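Side-chain contacts in sensor histidine kinase CitA (Klebsiella pneumoniae, PDB 1P0Z), which senses citrate through its periplasmic domain and, as the histidine kinase of a two-component system, probably phosphorylates the response regulator CitB to switch on citrate-fermentation genes: residues A[9-14]-A[46-51]; A[17-22]-A[117-122]; A[27-30]-A[36-39]; A[52-55]-A[61-64]; A[89-94]-A[100-105]. All coordinates share one frame; numbering follows the deposited sequence. Where two conformers were deposited one is given.

Contact 1 (A[9-14]-A[46-51]); sequences GQRALI and SFSDAT
R11 and D49 reach for each other from opposite directions across the gap between helix 6-20 and the turn that leads from helix 34-47 into strand 52-57, the first strand of the PAS-like sheet of this periplasmic domain. NH2 of R11 donates to OD1 of D49 over 2.9 Å in a moderately bent salt-bridge bond. The two flat groups are not coplanar: their planes differ by 33°. From the arginine's side the carboxylate lies close to the guanidinium plane, at its edge, but from the aspartate's side NH2 arrives from above the carboxylate plane. R11 gets there by bending at chi2 (-77°) and again at chi3, so that the chain folds round instead of running straight out from the helix.

OD2, the other carboxylate oxygen, is reached through a water. This water accepts from R11 NE at 3.0 Å and donates to D49 OD2, closing a bridged second path at the surface. D49 OD1 is gripped a second time by the hydroxyl of Y123 on strand 115-124, which ties the turn to the sheet and probably helps fix the carboxylate's rotation. The neighbouring S48, the first residue to leave helical geometry, pairs its hydroxyl with Q15 of helix 6-20. The same OG closes an ST turn by accepting from A50 N at 2.9 Å.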
# COMPACT_ATOMS: atom_id res chain seq x y z
N GLY A 9 -7.71 -4.97 9.61
CA GLY A 9 -6.31 -4.56 9.57
C GLY A 9 -5.40 -5.74 9.24
O GLY A 9 -4.47 -5.58 8.46
N GLN A 10 -5.70 -6.92 9.79
CA GLN A 10 -4.86 -8.10 9.51
C GLN A 10 -4.96 -8.49 8.04
O GLN A 10 -3.94 -8.85 7.45
CB GLN A 10 -5.24 -9.25 10.45
CG GLN A 10 -4.87 -8.98 11.91
CD GLN A 10 -3.37 -8.67 12.10
OE1 GLN A 10 -2.53 -9.53 11.88
NE2 GLN A 10 -3.05 -7.44 12.48
N ARG A 11 -6.16 -8.41 7.47
CA ARG A 11 -6.39 -8.71 6.05
C ARG A 11 -5.59 -7.72 5.20
O ARG A 11 -4.93 -8.09 4.21
CB ARG A 11 -7.90 -8.61 5.70
CG ARG A 11 -8.67 -9.93 5.79
CD ARG A 11 -8.38 -10.83 4.55
NE ARG A 11 -9.02 -10.30 3.34
CZ ARG A 11 -8.59 -10.51 2.09
NH1 ARG A 11 -7.48 -11.25 1.87
NH2 ARG A 11 -9.25 -9.97 1.06
N ALA A 12 -5.63 -6.45 5.59
CA ALA A 12 -4.91 -5.44 4.81
C ALA A 12 -3.41 -5.68 4.89
O ALA A 12 -2.69 -5.56 3.86
CB ALA A 12 -5.24 -4.04 5.37
N LEU A 13 -2.93 -6.00 6.08
CA LEU A 13 -1.50 -6.20 6.28
C LEU A 13 -0.98 -7.41 5.51
O LEU A 13 0.07 -7.32 4.85
CB LEU A 13 -1.19 -6.31 7.78
CG LEU A 13 0.28 -6.58 8.14
CD1 LEU A 13 1.18 -5.50 7.55
CD2 LEU A 13 0.37 -6.67 9.67
N ILE A 14 -1.73 -8.50 5.57
CA ILE A 14 -1.33 -9.72 4.87
C ILE A 14 -1.22 -9.44 3.39
O ILE A 14 -0.24 -9.81 2.77
CB ILE A 14 -2.34 -10.88 5.11
CG1 ILE A 14 -2.15 -11.43 6.53
CG2 ILE A 14 -2.15 -11.99 4.06
CD1 ILE A 14 -0.76 -12.03 6.78
N SER A 46 -8.91 -5.11 -8.25
CA SER A 46 -10.22 -5.60 -8.68
C SER A 46 -10.65 -6.83 -7.87
O SER A 46 -11.77 -6.90 -7.37
CB SER A 46 -10.16 -5.98 -10.17
OG SER A 46 -11.37 -6.61 -10.58
N PHE A 47 -9.72 -7.77 -7.70
CA PHE A 47 -10.00 -9.02 -6.98
C PHE A 47 -10.12 -8.87 -5.45
O PHE A 47 -10.95 -9.51 -4.84
CB PHE A 47 -8.92 -10.05 -7.37
CG PHE A 47 -9.18 -11.43 -6.87
CD1 PHE A 47 -10.33 -12.13 -7.25
CD2 PHE A 47 -8.23 -12.05 -6.05
CE1 PHE A 47 -10.53 -13.45 -6.80
CE2 PHE A 47 -8.42 -13.38 -5.60
CZ PHE A 47 -9.57 -14.08 -5.98
N SER A 48 -9.29 -8.03 -4.84
CA SER A 48 -9.35 -7.83 -3.37
C SER A 48 -10.63 -7.07 -3.01
O SER A 48 -11.20 -6.39 -3.87
CB SER A 48 -8.17 -6.94 -2.95
OG SER A 48 -8.24 -6.64 -1.57
N ASP A 49 -11.08 -7.19 -1.77
CA ASP A 49 -12.23 -6.42 -1.32
C ASP A 49 -11.72 -5.10 -0.72
O ASP A 49 -12.50 -4.26 -0.27
CB ASP A 49 -13.11 -7.19 -0.31
CG ASP A 49 -12.37 -7.67 0.91
OD1 ASP A 49 -11.12 -7.76 0.88
OD2 ASP A 49 -13.05 -7.97 1.92
N ALA A 50 -10.40 -4.88 -0.76
CA ALA A 50 -9.88 -3.59 -0.25
C ALA A 50 -10.43 -2.40 -1.04
O ALA A 50 -10.77 -2.48 -2.24
CB ALA A 50 -8.35 -3.58 -0.33
N THR A 51 -10.51 -1.25 -0.38
CA THR A 51 -10.98 -0.03 -1.04
C THR A 51 -9.95 0.46 -2.05
O THR A 51 -10.31 0.94 -3.15
CB THR A 51 -11.18 1.11 -0.03
OG1 THR A 51 -12.04 0.67 0.99
CG2 THR A 51 -11.84 2.33 -0.71
O HOH W 1 -11.87 -9.39 3.63

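Contact 2 (A[17-22]-A[117-122]); sequences MQISAM and GIVSVG. With NA (sodium ion), chain L.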
# COMPACT_ATOMS: atom_id res chain seq x y z
N MET A 17 1.83 -7.21 2.51
CA MET A 17 3.06 -8.00 2.57
C MET A 17 3.19 -8.86 1.31
O MET A 17 4.27 -8.91 0.70
CB MET A 17 3.08 -8.84 3.85
CG MET A 17 3.26 -7.96 5.06
SD MET A 17 3.25 -8.88 6.58
CE MET A 17 4.76 -9.80 6.37
N GLN A 18 2.11 -9.52 0.92
CA GLN A 18 2.14 -10.38 -0.26
C GLN A 18 2.45 -9.60 -1.52
O GLN A 18 3.28 -10.02 -2.33
CB GLN A 18 0.80 -11.10 -0.42
CG GLN A 18 0.58 -12.13 0.63
CD GLN A 18 -0.78 -12.76 0.54
OE1 GLN A 18 -1.79 -12.06 0.47
NE2 GLN A 18 -0.81 -14.08 0.58
N ILE A 19 1.78 -8.47 -1.70
CA ILE A 19 1.98 -7.70 -2.91
C ILE A 19 3.39 -7.13 -2.95
O ILE A 19 4.07 -7.18 -4.00
CB ILE A 19 0.95 -6.55 -3.00
CG1 ILE A 19 -0.45 -7.14 -3.14
CG2 ILE A 19 1.30 -5.61 -4.15
CD1 ILE A 19 -1.54 -6.10 -3.08
N SER A 20 3.86 -6.61 -1.81
CA SER A 20 5.18 -5.97 -1.82
C SER A 20 6.33 -6.93 -2.09
O SER A 20 7.40 -6.51 -2.49
CB SER A 20 5.45 -5.23 -0.48
OG SER A 20 5.55 -6.15 0.60
N ALA A 21 6.09 -8.21 -1.86
CA ALA A 21 7.12 -9.24 -2.06
C ALA A 21 7.10 -9.84 -3.46
O ALA A 21 7.98 -10.67 -3.78
CB ALA A 21 6.92 -10.35 -1.03
N MET A 22 6.16 -9.43 -4.31
CA MET A 22 6.11 -10.00 -5.66
C MET A 22 7.34 -9.61 -6.48
O MET A 22 7.61 -8.44 -6.66
CB MET A 22 4.84 -9.54 -6.40
CG MET A 22 3.56 -10.14 -5.84
SD MET A 22 2.11 -9.35 -6.50
CE MET A 22 2.07 -9.99 -8.17
N GLY A 117 10.60 0.97 -1.95
CA GLY A 117 9.24 1.49 -2.11
C GLY A 117 8.33 0.96 -1.02
O GLY A 117 8.78 0.38 -0.04
N ILE A 118 7.03 1.15 -1.23
CA ILE A 118 6.05 0.76 -0.20
C ILE A 118 4.72 0.37 -0.87
O ILE A 118 4.34 0.89 -1.91
CB ILE A 118 5.81 1.97 0.76
CG1 ILE A 118 4.81 1.62 1.87
CG2 ILE A 118 5.34 3.21 -0.05
CD1 ILE A 118 4.69 2.76 2.96
N VAL A 119 4.01 -0.56 -0.24
CA VAL A 119 2.67 -0.93 -0.70
C VAL A 119 1.74 -0.67 0.49
O VAL A 119 2.07 -1.01 1.63
CB VAL A 119 2.54 -2.43 -1.05
CG1 VAL A 119 1.06 -2.79 -1.32
CG2 VAL A 119 3.41 -2.74 -2.29
N SER A 120 0.61 -0.03 0.20
CA SER A 120 -0.39 0.26 1.24
C SER A 120 -1.72 -0.28 0.72
O SER A 120 -2.16 0.11 -0.37
CB SER A 120 -0.50 1.79 1.45
OG SER A 120 -1.54 2.07 2.41
N VAL A 121 -2.34 -1.17 1.49
CA VAL A 121 -3.64 -1.71 1.11
C VAL A 121 -4.61 -1.12 2.12
O VAL A 121 -4.44 -1.29 3.32
CB VAL A 121 -3.64 -3.25 1.19
CG1 VAL A 121 -5.03 -3.79 1.02
CG2 VAL A 121 -2.65 -3.81 0.12
N GLY A 122 -5.64 -0.46 1.63
CA GLY A 122 -6.54 0.23 2.55
C GLY A 122 -8.01 -0.11 2.45
O GLY A 122 -8.52 -0.45 1.38
NA NA L . 7.26 -6.24 2.29
O HOH W 2 6.59 -8.51 2.36
O HOH W 3 8.46 -6.64 4.46
O HOH W 4 9.40 -7.11 1.37
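With CG2 of I19 set anti to the backbone N and CG1 beside that N (chi1 -65°), the branches of this helix residue are directed at two valines of strand 117-122. V119 answers with CG1 anti to its own N and CG2 beside it (chi1 171°), so both methyls face the helix. I19 CG2 rests between them, 4.0 Å from V119 CG1, the two side chains crossing at about a right angle. The extended arm of I19 carries CD1 on to V121 CG2 at 4.1 Å.

One residue further along the helix, S20 packs its CB and CA on V119 CG2, CB at 3.7 Å. Its hydroxyl turns off this apolar floor, and OG binds a sodium ion at 2.4 Å. Three waters, S106 OG and P107 O complete six ligands, so the ion bridges the end of helix 6-20 to strand 101-109. One of those waters also donates to M17 O, 2.9 Å away, linking the last helical turn to the ion's shell. On the other face of the strand S120 OG bonds a bound citrate. A helix laid over one face of a five-stranded antiparallel sheet, with ligand held on the other, is the layout of this PAS-like sensor domain.

Contact 3 (A[27-30]-A[36-39]); sequences EAVQ and RIKA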
# COMPACT_ATOMS: atom_id res chain seq x y z
N GLU A 27 10.70 -5.67 -9.58
CA GLU A 27 11.33 -5.28 -10.85
C GLU A 27 10.71 -4.05 -11.49
O GLU A 27 11.44 -3.14 -11.93
CB GLU A 27 11.29 -6.44 -11.86
CG GLU A 27 11.98 -6.07 -13.19
CD GLU A 27 12.04 -7.22 -14.17
OE1 GLU A 27 12.68 -8.24 -13.84
OE2 GLU A 27 11.45 -7.11 -15.27
N ALA A 28 9.38 -3.99 -11.53
CA ALA A 28 8.69 -2.87 -12.14
C ALA A 28 9.01 -1.57 -11.39
O ALA A 28 9.14 -0.50 -11.99
CB ALA A 28 7.18 -3.13 -12.19
N VAL A 29 9.15 -1.66 -10.06
CA VAL A 29 9.47 -0.47 -9.28
C VAL A 29 10.92 -0.01 -9.53
O VAL A 29 11.18 1.19 -9.63
CB VAL A 29 9.24 -0.74 -7.76
CG1 VAL A 29 9.80 0.40 -6.90
CG2 VAL A 29 7.73 -0.87 -7.51
N GLN A 30 11.86 -0.95 -9.60
CA GLN A 30 13.26 -0.64 -9.84
C GLN A 30 13.40 0.09 -11.17
O GLN A 30 14.19 1.03 -11.29
CB GLN A 30 14.11 -1.93 -9.87
CG GLN A 30 14.22 -2.59 -8.52
CD GLN A 30 15.01 -3.88 -8.53
OE1 GLN A 30 14.76 -4.79 -9.33
NE2 GLN A 30 15.97 -3.99 -7.61
N ARG A 36 3.62 -0.98 -16.30
CA ARG A 36 3.82 -2.35 -15.82
C ARG A 36 3.23 -2.47 -14.39
O ARG A 36 2.55 -3.47 -14.07
CB ARG A 36 5.31 -2.67 -15.82
CG ARG A 36 5.65 -4.08 -15.36
CD ARG A 36 4.84 -5.13 -16.13
NE ARG A 36 5.09 -6.47 -15.61
CZ ARG A 36 4.24 -7.50 -15.75
NH1 ARG A 36 3.08 -7.34 -16.39
NH2 ARG A 36 4.56 -8.68 -15.25
N ILE A 37 3.48 -1.47 -13.55
CA ILE A 37 2.93 -1.49 -12.19
C ILE A 37 1.41 -1.50 -12.24
O ILE A 37 0.75 -2.27 -11.53
CB ILE A 37 3.44 -0.27 -11.38
CG1 ILE A 37 4.94 -0.43 -11.17
CG2 ILE A 37 2.72 -0.17 -10.01
CD1 ILE A 37 5.62 0.77 -10.58
N LYS A 38 0.83 -0.66 -13.10
CA LYS A 38 -0.63 -0.62 -13.24
C LYS A 38 -1.18 -1.98 -13.68
O LYS A 38 -2.20 -2.45 -13.17
CB LYS A 38 -1.02 0.45 -14.27
CG LYS A 38 -2.52 0.58 -14.47
CD LYS A 38 -2.80 1.60 -15.60
CE LYS A 38 -4.22 2.18 -15.57
NZ LYS A 38 -5.30 1.19 -15.51
N ALA A 39 -0.51 -2.61 -14.65
CA ALA A 39 -0.95 -3.92 -15.14
C ALA A 39 -0.91 -4.99 -14.04
O ALA A 39 -1.73 -5.93 -14.03
CB ALA A 39 -0.07 -4.36 -16.31
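R36 begins its contact at the root: its CB lies 4.1 Å from the methyl of A28, and CG comes closer still, 3.6 Å from A28 CB. CG stands anti to the backbone N (chi1 -179°), which lays the first part of the chain against helix 23-30. At chi2 (52°) the chain bends, and from CD outward it leaves the alanine behind. At the tip, NH2 of R36 forms a salt bridge with E24, one turn earlier on helix 23-30. The aliphatic half of the arginine thus covers A28 while the charged half pairs further up the same helix.

These are two successive helices of the periplasmic domain, 23-30 and 34-47, joined by three residues and packed side on beside strand 62-64. Where R36 guards the partly exposed flank, I37 fills the buried one. Its CG1 packs 3.7 Å from A28 CB, so this single methyl touches both R36 CG and I37 CG1, which lie roughly at right angles to each other as seen from it. I37 CD1 goes on past the helix backbone, 4.0 Å from A28 O, and meets V29 CG2 at 4.1 Å, the isoleucine and valine side chains meeting at a slant. I37 also meets the sheet, CG2 on Y64 CB and CD1 on L63 CB. V29 in turn packs by CG1 on L63 CD1.

Contact 4 (A[52-55]-A[61-64]); sequences YITV and QRLY. With FLC (citrate anion), chain K.
Y64 turns the edge of its ring to the backbone of I53, with CD1 3.3 Å from I53 O and the oxygen near the ring plane; its hydroxyl bonds D42 of helix 34-47. The guanidinium of R62 is likewise used edge-on: T54 CG2 lies near its plane, as does the citrate carboxylate it grips. NE donates to citrate OB1 and NH2 to OB2, the latter a nearly straight bond of 2.8 Å. An arm extended from CG to NE carries the group out to this two-pronged grip, and T54 OG1 adds a third bond, donating to OB1 at 2.9 Å. R62, a residue of the citrate site, also touches the bound molybdenum-oxo group. Over one face of the Y52 ring sits citrate CA, offset toward the rim.

Strands 52-57 and 62-64 form the hairpin at one border of the PAS-like sheet, and a classic beta bulge sets their pairing. L63 and Y64 both face V55, so V55 O accepts twice from the same side of its carbonyl plane: from L63 N at 2.7 Å and from Y64 N at 3.1 Å. V55 N donates back to Y64 O, 3.0 Å away. On the face opposite the citrate, V55 CB packs against Y64 CB at 3.9 Å.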
# COMPACT_ATOMS: atom_id res chain seq x y z
N TYR A 52 -8.68 0.34 -1.70
CA TYR A 52 -7.63 0.83 -2.57
C TYR A 52 -6.30 0.18 -2.30
O TYR A 52 -6.10 -0.46 -1.26
CB TYR A 52 -7.46 2.37 -2.40
CG TYR A 52 -7.00 2.81 -1.01
CD1 TYR A 52 -5.65 2.76 -0.64
CD2 TYR A 52 -7.92 3.27 -0.06
CE1 TYR A 52 -5.23 3.14 0.64
CE2 TYR A 52 -7.52 3.68 1.20
CZ TYR A 52 -6.15 3.60 1.55
OH TYR A 52 -5.71 3.96 2.79
N ILE A 53 -5.37 0.38 -3.24
CA ILE A 53 -4.00 -0.06 -3.06
C ILE A 53 -3.17 1.09 -3.62
O ILE A 53 -3.44 1.57 -4.73
CB ILE A 53 -3.65 -1.33 -3.87
CG1 ILE A 53 -4.56 -2.47 -3.43
CG2 ILE A 53 -2.16 -1.66 -3.67
CD1 ILE A 53 -4.37 -3.77 -4.25
N THR A 54 -2.16 1.51 -2.86
CA THR A 54 -1.25 2.56 -3.29
C THR A 54 0.16 1.98 -3.31
O THR A 54 0.52 1.20 -2.41
CB THR A 54 -1.25 3.76 -2.28
OG1 THR A 54 -2.53 4.41 -2.30
CG2 THR A 54 -0.14 4.79 -2.65
N VAL A 55 0.95 2.34 -4.33
CA VAL A 55 2.33 1.89 -4.39
C VAL A 55 3.20 3.15 -4.48
O VAL A 55 2.90 4.05 -5.30
CB VAL A 55 2.64 1.01 -5.63
CG1 VAL A 55 4.15 0.63 -5.61
CG2 VAL A 55 1.74 -0.26 -5.63
N GLN A 61 7.08 8.82 -3.34
CA GLN A 61 6.36 9.39 -4.49
C GLN A 61 5.47 8.25 -5.06
O GLN A 61 5.95 7.15 -5.27
CB GLN A 61 7.34 9.86 -5.58
CG GLN A 61 6.58 10.48 -6.76
CD GLN A 61 7.51 10.90 -7.89
OE1 GLN A 61 7.54 10.29 -8.96
NE2 GLN A 61 8.29 11.95 -7.64
N ARG A 62 4.19 8.52 -5.29
CA ARG A 62 3.31 7.46 -5.79
C ARG A 62 3.59 6.99 -7.21
O ARG A 62 3.72 7.79 -8.13
CB ARG A 62 1.84 7.87 -5.68
CG ARG A 62 1.39 8.21 -4.25
CD ARG A 62 -0.15 8.34 -4.22
NE ARG A 62 -0.60 8.90 -2.94
CZ ARG A 62 -0.61 10.21 -2.67
NH1 ARG A 62 -0.21 11.09 -3.61
NH2 ARG A 62 -0.99 10.64 -1.48
N LEU A 63 3.71 5.67 -7.34
CA LEU A 63 3.89 5.02 -8.63
C LEU A 63 2.54 4.46 -9.09
O LEU A 63 2.34 4.15 -10.27
CB LEU A 63 4.91 3.88 -8.52
CG LEU A 63 6.29 4.30 -8.01
CD1 LEU A 63 7.17 3.07 -7.84
CD2 LEU A 63 6.93 5.30 -8.98
N TYR A 64 1.60 4.32 -8.14
CA TYR A 64 0.26 3.84 -8.44
C TYR A 64 -0.71 4.31 -7.38
O TYR A 64 -0.39 4.32 -6.19
CB TYR A 64 0.23 2.28 -8.47
CG TYR A 64 -1.16 1.70 -8.74
CD1 TYR A 64 -2.08 1.52 -7.70
CD2 TYR A 64 -1.54 1.32 -10.04
CE1 TYR A 64 -3.35 0.97 -7.94
CE2 TYR A 64 -2.81 0.77 -10.30
CZ TYR A 64 -3.70 0.59 -9.25
OH TYR A 64 -4.89 -0.02 -9.52
CAC FLC K . -5.64 7.86 0.01
CA FLC K . -4.82 6.58 0.35
CB FLC K . -3.36 6.92 0.92
CBC FLC K . -2.39 7.57 -0.13
CG FLC K . -2.73 5.60 1.58
CGC FLC K . -1.33 5.72 2.22
OA1 FLC K . -5.24 8.61 -0.86
OA2 FLC K . -6.62 8.04 0.74
OB1 FLC K . -2.27 7.06 -1.25
OB2 FLC K . -1.72 8.57 0.24
OG1 FLC K . -0.83 6.87 2.46
OG2 FLC K . -0.77 4.67 2.46
OHB FLC K . -3.43 7.85 2.01

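Contact 5 (A[89-94]-A[100-105]); sequences SYVSVR and SSLRGK. With OMO (Mo(VI)(=O)(oh)2 cluster), chain N.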
# COMPACT_ATOMS: atom_id res chain seq x y z
N SER A 89 6.55 -3.51 8.71
CA SER A 89 5.22 -3.79 8.13
C SER A 89 4.24 -3.60 9.29
O SER A 89 4.48 -4.09 10.41
CB SER A 89 5.14 -5.21 7.57
OG SER A 89 6.03 -5.34 6.43
N TYR A 90 3.12 -2.93 9.05
CA TYR A 90 2.22 -2.62 10.17
C TYR A 90 0.84 -2.14 9.69
O TYR A 90 0.64 -1.89 8.50
CB TYR A 90 2.83 -1.48 11.01
CG TYR A 90 3.27 -0.28 10.17
CD1 TYR A 90 4.53 -0.27 9.55
CD2 TYR A 90 2.41 0.82 9.93
CE1 TYR A 90 4.92 0.77 8.71
CE2 TYR A 90 2.82 1.88 9.07
CZ TYR A 90 4.07 1.85 8.47
OH TYR A 90 4.51 2.88 7.62
N VAL A 91 -0.09 -2.04 10.63
CA VAL A 91 -1.42 -1.53 10.37
C VAL A 91 -1.44 -0.08 10.85
O VAL A 91 -0.94 0.24 11.94
CB VAL A 91 -2.49 -2.31 11.16
CG1 VAL A 91 -3.85 -1.67 11.00
CG2 VAL A 91 -2.51 -3.75 10.66
N SER A 92 -1.98 0.80 10.02
CA SER A 92 -2.06 2.23 10.36
C SER A 92 -3.48 2.71 10.07
O SER A 92 -4.20 2.07 9.31
CB SER A 92 -1.05 3.02 9.50
OG SER A 92 -1.20 4.43 9.61
N VAL A 93 -3.89 3.82 10.69
CA VAL A 93 -5.22 4.38 10.40
C VAL A 93 -5.03 5.85 10.08
O VAL A 93 -4.25 6.55 10.71
CB VAL A 93 -6.22 4.21 11.59
CG1 VAL A 93 -5.71 4.95 12.86
CG2 VAL A 93 -7.63 4.74 11.17
N ARG A 94 -5.68 6.29 9.00
CA ARG A 94 -5.58 7.70 8.64
C ARG A 94 -6.60 8.08 7.61
O ARG A 94 -7.04 7.29 6.78
CB ARG A 94 -4.19 8.05 8.06
CG ARG A 94 -3.76 9.49 8.48
CD ARG A 94 -2.51 9.95 7.70
NE ARG A 94 -2.79 10.33 6.30
CZ ARG A 94 -3.24 11.54 5.94
NH1 ARG A 94 -3.47 12.47 6.87
NH2 ARG A 94 -3.41 11.84 4.66
N SER A 100 -11.26 8.18 6.04
CA SER A 100 -10.65 7.48 7.16
C SER A 100 -10.58 5.99 6.84
O SER A 100 -11.61 5.32 6.64
CB SER A 100 -11.43 7.73 8.44
OG SER A 100 -10.70 7.22 9.53
N SER A 101 -9.35 5.47 6.80
CA SER A 101 -9.17 4.06 6.42
C SER A 101 -8.09 3.36 7.21
O SER A 101 -7.13 3.97 7.66
CB SER A 101 -8.74 4.00 4.93
OG SER A 101 -7.55 4.79 4.67
N LEU A 102 -8.25 2.04 7.36
CA LEU A 102 -7.25 1.21 8.04
C LEU A 102 -6.33 0.75 6.90
O LEU A 102 -6.84 0.23 5.89
CB LEU A 102 -7.96 0.01 8.68
CG LEU A 102 -7.28 -0.70 9.86
CD1 LEU A 102 -7.00 0.28 10.97
CD2 LEU A 102 -8.18 -1.81 10.35
N ARG A 103 -5.00 0.91 7.05
CA ARG A 103 -4.04 0.56 6.00
C ARG A 103 -3.12 -0.52 6.48
O ARG A 103 -2.72 -0.50 7.65
CB ARG A 103 -3.09 1.75 5.69
CG ARG A 103 -3.80 3.02 5.23
CD ARG A 103 -4.01 4.05 6.44
NE ARG A 103 -4.66 5.17 5.76
CZ ARG A 103 -4.01 6.16 5.14
NH1 ARG A 103 -2.69 6.22 5.18
NH2 ARG A 103 -4.70 7.02 4.34
N GLY A 104 -2.80 -1.44 5.60
CA GLY A 104 -1.75 -2.41 5.92
C GLY A 104 -0.60 -1.89 5.04
O GLY A 104 -0.80 -1.71 3.84
N LYS A 105 0.58 -1.66 5.62
CA LYS A 105 1.73 -1.12 4.90
C LYS A 105 2.90 -2.06 5.01
O LYS A 105 3.09 -2.68 6.05
CB LYS A 105 2.16 0.20 5.50
CG LYS A 105 1.01 1.25 5.65
CD LYS A 105 1.40 2.54 4.95
CE LYS A 105 0.50 3.64 5.34
NZ LYS A 105 0.88 4.84 4.56
OM1 OMO N . -2.52 10.60 2.14
MO OMO N . -1.68 8.95 2.45
OR1 OMO N . -1.90 8.82 4.14
OM2 OMO N . -0.02 9.44 2.29
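R103 and R94, on neighbouring strands, both turn to one oxygen, OR1, of a bound molybdenum-oxo group. The CB of R94 covers a face of the R103 guanidinium, 3.5 Å above its plane and right over its centre, while the edge of that guanidinium is turned to the ligand. R103 NH1 donates to OR1 over 2.9 Å, and R94 NE donates to the same oxygen over 2.8 Å; NH2 of R94 also holds OM1. D79, salt-bridged to R103 and K105, probably offsets part of the positive charge here. R103 reaches the oxygen by a bend at chi2 (97°) that folds it beneath R94.

The frame is the antiparallel hairpin of strands 90-96 and 101-109, at the border of the PAS-like sheet opposite strand 62-64. Y90 with K105, S92 with R103 and R94 with S101 are its hydrogen-bonded pairs, each joined by two backbone bonds. On the ligand side K105 CB makes a CH-pi contact over one face of the Y90 ring, 4.2 Å from its centroid and 21° off the normal. CG and CD run on along the tyrosine toward its hydroxyl before NZ leads away to the bound citrate, D79 and S80. R103 and K105 both belong to the citrate site. On the other face, towards helix 6-20, L102 CD1 lies 3.7 Å from V91 CG1 and 4.1 Å from V93 CB; both contacts hold for one of two modelled leucine conformers and are less certain.

In the fold
All five contacts belong to one PAS-like domain built on a five-stranded antiparallel sheet. Contacts 4 and 5 are the hairpins at its two borders, with centres about 14 Å apart; strand 115-124, used by contact 2, lies between strands 52-57 and 101-109 and bonds to both. Helix 6-20 serves contacts 1 and 2, helix 34-47 contacts 1 and 3. Contact 3 lies farthest from contact 5, about 23 Å between centres. Along the chain, contact 3 nests inside contact 1, contacts 1 and 2 interleave, and contact 2 encloses 3, 4 and 5. Helices 6-20, 23-30 and 34-47 thus lie on one side, while contacts 4 and 5 bring residues of the citrate site together on the other.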